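Local coordinates for protein histone-lysine N-methyltransferase SETMAR (Homo sapiens, PDB 3BO5) that dimethylates a lysine of histone H3 through its SET domain and, in the full-length fusion with a mariner transposase, takes part in DNA double-strand break repair, at residues His127-Lys132 with Gly139-Glu144; Phe38-Asp43 with Gly203-Phe208. The protein carries 2 engineered substitutions. One frame throughout, in Å; residues are numbered along the deposited sequence.

Contact 1 (His127-Lys132 with Gly139-Glu144); sequences HFQVFK and GLRTLE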
loop_
_atom_site.group_PDB
_atom_site.type_symbol
_atom_site.label_atom_id
_atom_site.label_comp_id
_atom_site.label_asym_id
_atom_site.label_seq_id
_atom_site.Cartn_x
_atom_site.Cartn_y
_atom_site.Cartn_z
ATOM N N HIS A 127 -13.997 4.208 6.258
ATOM C CA HIS A 127 -14.078 3.248 7.327
ATOM C C HIS A 127 -13.942 1.849 6.731
ATOM O O HIS A 127 -14.815 1.423 5.954
ATOM C CB HIS A 127 -15.435 3.412 8.012
ATOM C CG HIS A 127 -15.549 4.688 8.770
ATOM N ND1 HIS A 127 -15.890 5.876 8.169
ATOM C CD2 HIS A 127 -15.347 4.958 10.083
ATOM C CE1 HIS A 127 -15.905 6.834 9.086
ATOM N NE2 HIS A 127 -15.570 6.312 10.245
ATOM N N PHE A 128 -12.892 1.179 7.164
ATOM C CA PHE A 128 -12.647 -0.184 6.749
ATOM C C PHE A 128 -12.935 -1.137 7.837
ATOM O O PHE A 128 -13.161 -0.721 8.975
ATOM C CB PHE A 128 -11.171 -0.323 6.377
ATOM C CG PHE A 128 -10.763 0.669 5.329
ATOM C CD1 PHE A 128 -11.345 0.682 4.083
ATOM C CD2 PHE A 128 -9.708 1.555 5.572
ATOM C CE1 PHE A 128 -10.992 1.616 3.094
ATOM C CE2 PHE A 128 -9.343 2.493 4.576
ATOM C CZ PHE A 128 -9.987 2.529 3.341
ATOM N N GLN A 129 -12.925 -2.433 7.518
ATOM C CA GLN A 129 -13.205 -3.474 8.511
ATOM C C GLN A 129 -12.382 -4.684 8.147
ATOM O O GLN A 129 -12.372 -5.079 6.954
ATOM C CB GLN A 129 -14.701 -3.783 8.491
ATOM C CG GLN A 129 -15.162 -4.726 9.528
ATOM C CD GLN A 129 -16.572 -5.211 9.250
ATOM O OE1 GLN A 129 -16.795 -6.022 8.370
ATOM N NE2 GLN A 129 -17.550 -4.648 9.963
ATOM N N VAL A 130 -11.667 -5.198 9.129
ATOM C CA VAL A 130 -10.919 -6.456 8.893
ATOM C C VAL A 130 -11.956 -7.520 9.143
ATOM O O VAL A 130 -12.690 -7.505 10.172
ATOM C CB VAL A 130 -9.781 -6.563 9.859
ATOM C CG1 VAL A 130 -9.146 -7.906 9.759
ATOM C CG2 VAL A 130 -8.799 -5.484 9.577
ATOM N N PHE A 131 -12.075 -8.505 8.275
ATOM C CA PHE A 131 -13.196 -9.462 8.444
ATOM C C PHE A 131 -12.800 -10.864 8.046
ATOM O O PHE A 131 -11.880 -11.037 7.296
ATOM C CB PHE A 131 -14.423 -9.054 7.616
ATOM C CG PHE A 131 -14.262 -9.282 6.117
ATOM C CD1 PHE A 131 -14.972 -10.303 5.454
ATOM C CD2 PHE A 131 -13.355 -8.529 5.408
ATOM C CE1 PHE A 131 -14.805 -10.523 4.030
ATOM C CE2 PHE A 131 -13.168 -8.743 3.995
ATOM C CZ PHE A 131 -13.896 -9.749 3.343
ATOM N N LYS A 132 -13.460 -11.871 8.599
ATOM C CA LYS A 132 -13.101 -13.248 8.247
ATOM C C LYS A 132 -13.746 -13.627 6.914
ATOM O O LYS A 132 -14.978 -13.613 6.742
ATOM C CB LYS A 132 -13.518 -14.189 9.365
ATOM C CG LYS A 132 -12.878 -15.546 9.175
ATOM C CD LYS A 132 -11.408 -15.468 9.567
ATOM C CE LYS A 132 -10.632 -16.621 9.096
ATOM N NZ LYS A 132 -9.470 -16.678 10.026
ATOM N N GLY A 139 -9.499 -10.671 5.767
ATOM C CA GLY A 139 -9.336 -9.698 4.671
ATOM C C GLY A 139 -9.704 -8.311 5.147
ATOM O O GLY A 139 -10.060 -8.123 6.323
ATOM N N LEU A 140 -9.648 -7.387 4.217
ATOM C CA LEU A 140 -10.045 -5.971 4.507
ATOM C C LEU A 140 -11.156 -5.647 3.548
ATOM O O LEU A 140 -11.052 -5.880 2.322
ATOM C CB LEU A 140 -8.858 -5.048 4.299
ATOM C CG LEU A 140 -9.073 -3.633 4.846
ATOM C CD1 LEU A 140 -9.071 -3.705 6.353
ATOM C CD2 LEU A 140 -7.946 -2.717 4.346
ATOM N N ARG A 141 -12.225 -5.056 4.099
ATOM C CA ARG A 141 -13.262 -4.545 3.206
ATOM C C ARG A 141 -13.615 -3.115 3.596
ATOM O O ARG A 141 -13.296 -2.672 4.656
ATOM C CB ARG A 141 -14.519 -5.457 3.181
ATOM C CG ARG A 141 -15.232 -5.524 4.533
ATOM C CD ARG A 141 -16.407 -6.521 4.422
ATOM N NE ARG A 141 -16.892 -6.858 5.756
ATOM C CZ ARG A 141 -17.708 -7.899 5.983
ATOM N NH1 ARG A 141 -18.097 -8.666 4.941
ATOM N NH2 ARG A 141 -18.155 -8.174 7.191
ATOM N N THR A 142 -14.207 -2.425 2.641
ATOM C CA THR A 142 -14.693 -1.100 2.954
ATOM C C THR A 142 -16.132 -1.198 3.493
ATOM O O THR A 142 -16.943 -2.025 3.037
ATOM C CB THR A 142 -14.604 -0.195 1.746
ATOM O OG1 THR A 142 -15.074 1.095 2.132
ATOM C CG2 THR A 142 -15.435 -0.677 0.550
ATOM N N LEU A 143 -16.453 -0.328 4.434
ATOM C CA LEU A 143 -17.844 -0.260 4.883
ATOM C C LEU A 143 -18.547 0.870 4.206
ATOM O O LEU A 143 -19.743 1.123 4.520
ATOM C CB LEU A 143 -17.918 -0.025 6.400
ATOM C CG LEU A 143 -17.300 -1.109 7.234
ATOM C CD1 LEU A 143 -17.289 -0.775 8.751
ATOM C CD2 LEU A 143 -17.936 -2.432 6.937
ATOM N N GLU A 144 -17.881 1.529 3.295
ATOM C CA GLU A 144 -18.533 2.590 2.537
ATOM C C GLU A 144 -18.091 2.724 1.113
ATOM O O GLU A 144 -17.075 2.165 0.698
ATOM C CB GLU A 144 -18.355 3.891 3.251
ATOM C CG GLU A 144 -16.986 4.243 3.590
ATOM C CD GLU A 144 -16.922 5.541 4.429
ATOM O OE1 GLU A 144 -16.250 5.556 5.470
ATOM O OE2 GLU A 144 -17.650 6.518 4.092
#
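Arg141 and Phe131 both set CG between their own backbone N and carbonyl carbon (chi1 64° and 73°), and from there the two side chains cross at about a right angle, flat group on flat group. They belong to an antiparallel beta hairpin of the SET domain, strand 128-132 paired with strand 138-142. Two hydrogen-bonded pairs hold the backbones together, Gln129 with Arg141 and Phe131 with Gly139; in the first, Arg141 N reaches Gln129 O at 2.9 Å. The arginine chain runs extended from CG to NE across the phenylalanine ring. Its CD sits over the ring centre, 3.8 Å from the Phe131 centroid, and the guanidinium stacks farther out in an off-centre cation-pi contact, the planes only 6° apart. At one edge of that guanidinium, and in its plane, Gln129 OE1 takes two hydrogen bonds, from Arg141 NE at 2.7 Å and from Arg141 NH2 at 2.8 Å. This side-on grip fixes the rotation of the guanidinium while the ring supports one of its faces. An alanine here would remove both donors and lift CD and the guanidinium off the ring face, and would probably leave the Gln129 amide free to turn. Trp29 of the neighbouring strand 27-29 touches Gln129, Phe131 and Arg141. The other side of the hairpin is largely apolar, Phe128, Val130 and Leu140 with Thr142 at its end: Leu140 CD1 lies 3.7 Å from Val130 CG2 and also touches Phe128 CB. Past the strand end, Leu143 N bonds to His127 O, and the methyls of Leu143 lie against Gln129. There too Glu144 OE1 accepts twice from one residue, from His127 N at 2.7 Å and from His127 ND1 at 2.7 Å, with OE1 close to the imidazole plane.

Contact 2 (Phe38-Asp43 with Gly203-Phe208); sequences FQYTPD and GNIGRF. With SAH (S-adenosyl-L-homocysteine), chain F.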
loop_
_atom_site.group_PDB
_atom_site.type_symbol
_atom_site.label_atom_id
_atom_site.label_comp_id
_atom_site.label_asym_id
_atom_site.label_seq_id
_atom_site.Cartn_x
_atom_site.Cartn_y
_atom_site.Cartn_z
ATOM N N PHE A 38 -0.633 -8.219 16.062
ATOM C CA PHE A 38 0.578 -7.664 15.504
ATOM C C PHE A 38 0.768 -6.270 16.058
ATOM O O PHE A 38 -0.164 -5.748 16.719
ATOM C CB PHE A 38 0.534 -7.608 13.966
ATOM C CG PHE A 38 -0.564 -6.712 13.465
ATOM C CD1 PHE A 38 -0.253 -5.454 12.947
ATOM C CD2 PHE A 38 -1.880 -7.134 13.571
ATOM C CE1 PHE A 38 -1.298 -4.569 12.554
ATOM C CE2 PHE A 38 -2.923 -6.290 13.159
ATOM C CZ PHE A 38 -2.590 -5.019 12.671
ATOM N N GLN A 39 1.933 -5.661 15.815
ATOM C CA GLN A 39 2.137 -4.289 16.277
ATOM C C GLN A 39 1.697 -3.295 15.206
ATOM O O GLN A 39 2.251 -3.264 14.137
ATOM C CB GLN A 39 3.579 -3.984 16.545
ATOM C CG GLN A 39 4.201 -4.759 17.665
ATOM C CD GLN A 39 5.617 -4.274 17.959
ATOM O OE1 GLN A 39 5.963 -3.083 17.776
ATOM N NE2 GLN A 39 6.447 -5.203 18.403
ATOM N N TYR A 40 0.678 -2.506 15.499
ATOM C CA TYR A 40 0.229 -1.582 14.476
ATOM C C TYR A 40 1.172 -0.421 14.260
ATOM O O TYR A 40 1.661 0.185 15.244
ATOM C CB TYR A 40 -1.161 -1.046 14.891
ATOM C CG TYR A 40 -1.818 -0.440 13.654
ATOM C CD1 TYR A 40 -2.552 -1.256 12.781
ATOM C CD2 TYR A 40 -1.596 0.912 13.264
ATOM C CE1 TYR A 40 -3.073 -0.758 11.601
ATOM C CE2 TYR A 40 -2.075 1.411 12.048
ATOM C CZ TYR A 40 -2.837 0.542 11.217
ATOM O OH TYR A 40 -3.358 0.923 10.013
ATOM N N THR A 41 1.376 -0.042 12.986
ATOM C CA THR A 41 1.994 1.222 12.664
ATOM C C THR A 41 1.283 1.804 11.487
ATOM O O THR A 41 0.951 1.059 10.543
ATOM C CB THR A 41 3.490 1.052 12.320
ATOM O OG1 THR A 41 4.036 2.332 11.964
ATOM C CG2 THR A 41 3.758 0.075 11.121
ATOM N N PRO A 42 1.004 3.116 11.544
ATOM C CA PRO A 42 0.394 3.727 10.381
ATOM C C PRO A 42 1.380 4.023 9.301
ATOM O O PRO A 42 0.985 4.413 8.143
ATOM C CB PRO A 42 -0.208 5.033 10.970
ATOM C CG PRO A 42 0.801 5.406 12.071
ATOM C CD PRO A 42 1.259 4.061 12.650
ATOM N N ASP A 43 2.700 3.881 9.594
ATOM C CA ASP A 43 3.688 4.319 8.655
ATOM C C ASP A 43 4.840 3.326 8.604
ATOM O O ASP A 43 5.032 2.575 9.538
ATOM C CB ASP A 43 4.308 5.661 9.027
ATOM C CG ASP A 43 3.376 6.797 8.690
ATOM O OD1 ASP A 43 3.241 7.091 7.499
ATOM O OD2 ASP A 43 2.853 7.374 9.662
ATOM N N GLY A 203 3.061 -3.415 11.254
ATOM C CA GLY A 203 2.535 -3.029 9.919
ATOM C C GLY A 203 1.224 -2.333 10.081
ATOM O O GLY A 203 0.707 -2.235 11.183
ATOM N N ASN A 204 0.728 -1.843 8.957
ATOM C CA ASN A 204 -0.529 -1.111 8.961
ATOM C C ASN A 204 -1.640 -2.024 8.445
ATOM O O ASN A 204 -1.467 -3.208 8.269
ATOM C CB ASN A 204 -0.432 0.168 8.181
ATOM C CG ASN A 204 -0.647 -0.068 6.706
ATOM O OD1 ASN A 204 -0.285 -1.157 6.159
ATOM N ND2 ASN A 204 -1.206 0.952 6.021
ATOM N N ILE A 205 -2.831 -1.450 8.228
ATOM C CA ILE A 205 -4.001 -2.278 7.889
ATOM C C ILE A 205 -3.875 -2.889 6.507
ATOM O O ILE A 205 -4.588 -3.864 6.181
ATOM C CB ILE A 205 -5.390 -1.516 7.910
ATOM C CG1 ILE A 205 -5.300 -0.230 7.073
ATOM C CG2 ILE A 205 -5.927 -1.357 9.361
ATOM C CD1 ILE A 205 -6.687 0.318 6.753
ATOM N N GLY A 206 -2.967 -2.343 5.670
ATOM C CA GLY A 206 -2.798 -2.917 4.352
ATOM C C GLY A 206 -2.360 -4.370 4.356
ATOM O O GLY A 206 -2.530 -5.089 3.346
ATOM N N ARG A 207 -1.767 -4.807 5.467
ATOM C CA ARG A 207 -1.331 -6.210 5.588
ATOM C C ARG A 207 -2.517 -7.155 5.414
ATOM O O ARG A 207 -2.318 -8.326 5.098
ATOM C CB ARG A 207 -0.622 -6.498 6.932
ATOM C CG ARG A 207 -1.635 -6.449 8.091
ATOM C CD ARG A 207 -0.947 -6.292 9.379
ATOM N NE ARG A 207 -0.055 -7.415 9.698
ATOM C CZ ARG A 207 -0.488 -8.578 10.219
ATOM N NH1 ARG A 207 -1.814 -8.790 10.383
ATOM N NH2 ARG A 207 0.396 -9.563 10.598
ATOM N N PHE A 208 -3.760 -6.666 5.641
ATOM C CA PHE A 208 -4.915 -7.578 5.509
ATOM C C PHE A 208 -5.492 -7.702 4.116
ATOM O O PHE A 208 -6.414 -8.469 3.896
ATOM C CB PHE A 208 -6.028 -7.131 6.463
ATOM C CG PHE A 208 -5.667 -7.383 7.905
ATOM C CD1 PHE A 208 -5.632 -8.707 8.393
ATOM C CD2 PHE A 208 -5.350 -6.327 8.770
ATOM C CE1 PHE A 208 -5.255 -8.951 9.727
ATOM C CE2 PHE A 208 -4.967 -6.577 10.101
ATOM C CZ PHE A 208 -4.972 -7.905 10.587
HETATM N N SAH F . -5.472 -13.474 4.689
HETATM C CA SAH F . -4.328 -12.796 5.381
HETATM C CB SAH F . -4.139 -11.336 4.907
HETATM C CG SAH F . -3.390 -11.333 3.562
HETATM S SD SAH F . -1.669 -11.884 3.748
HETATM C C SAH F . -4.561 -12.883 6.906
HETATM O O SAH F . -5.457 -13.586 7.364
HETATM O OXT SAH F . -3.797 -12.192 7.655
HETATM C "C5'" SAH F . -1.583 -13.098 2.416
HETATM C "C4'" SAH F . -2.207 -14.452 2.745
HETATM O "O4'" SAH F . -3.634 -14.397 2.668
HETATM C "C3'" SAH F . -1.836 -15.529 1.769
HETATM O "O3'" SAH F . -0.558 -16.128 2.121
HETATM C "C2'" SAH F . -2.966 -16.511 1.869
HETATM O "O2'" SAH F . -2.951 -17.229 3.117
HETATM C "C1'" SAH F . -4.143 -15.563 1.992
HETATM N N9 SAH F . -4.639 -15.086 0.686
HETATM C C8 SAH F . -4.628 -13.787 0.184
HETATM N N7 SAH F . -5.250 -13.778 -0.979
HETATM C C5 SAH F . -5.706 -15.020 -1.246
HETATM C C6 SAH F . -6.391 -15.533 -2.368
HETATM N N6 SAH F . -6.842 -14.829 -3.409
HETATM N N1 SAH F . -6.641 -16.901 -2.317
HETATM C C2 SAH F . -6.247 -17.671 -1.267
HETATM N N3 SAH F . -5.599 -17.209 -0.140
HETATM C C4 SAH F . -5.298 -15.882 -0.226
HETATM O O HOH W 1 -1.406 3.507 7.217
#
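Phe38 lays its ring flat on the guanidinium of Arg207, planes 6° apart, with Arg207 CZ 4.1 Å from the ring centroid in a cation-pi contact. The two side chains slide past each other in opposite directions; a bend at chi3 (-62°) swings NE round, and CD rests separately on the ring face. Tip to tip with Phe208, the same ring brings CE2 to 3.7 Å from Phe208 CZ, while Gly203 O lies at its edge. Beside this, Tyr40 and Gly203 form a short parallel beta bridge that ties the N-terminal pre-SET region to the SET domain: Gly203 N bonds to Gln39 O at 3.0 Å, and Thr41 N to Gly203 O at 2.9 Å from above the carbonyl plane. Tyr40 OH takes a weak bond from Ile205 N and is held more firmly by Glu22. A water joins Pro42 O to Asn204 ND2, which also bonds to Glu154 O, while Asn204 OD1 accepts from Ala156 N. Farther out, Pro199 O and Thr200 O bind Arg207 NE and NH2, and Tyr179 adds a second cation-pi partner. Arg207 and Phe208 belong to the S-adenosyl-L-homocysteine pocket, where Arg207 O lies 3.5 Å from SAH CB.

Overall arrangement
Contact 2 is the more buried of the two; contact 1 is core on one side of its hairpin and partly exposed on the other. They share no strand, yet they meet: Phe128 CD2 packs 3.5 Å from Ile205 CD1, and Val130 CG2 lies 3.6 Å from Phe208 CD2, so the apolar side of the hairpin rests on the 3-10 segment. Contact 1 is local, its segments seven residues apart, whereas contact 2 joins parts 160 residues apart. Each stacks an arginine on a phenylalanine, but Arg141 is gripped by a glutamine side chain and Arg207 by backbone carbonyls, within the S-adenosyl-L-homocysteine pocket.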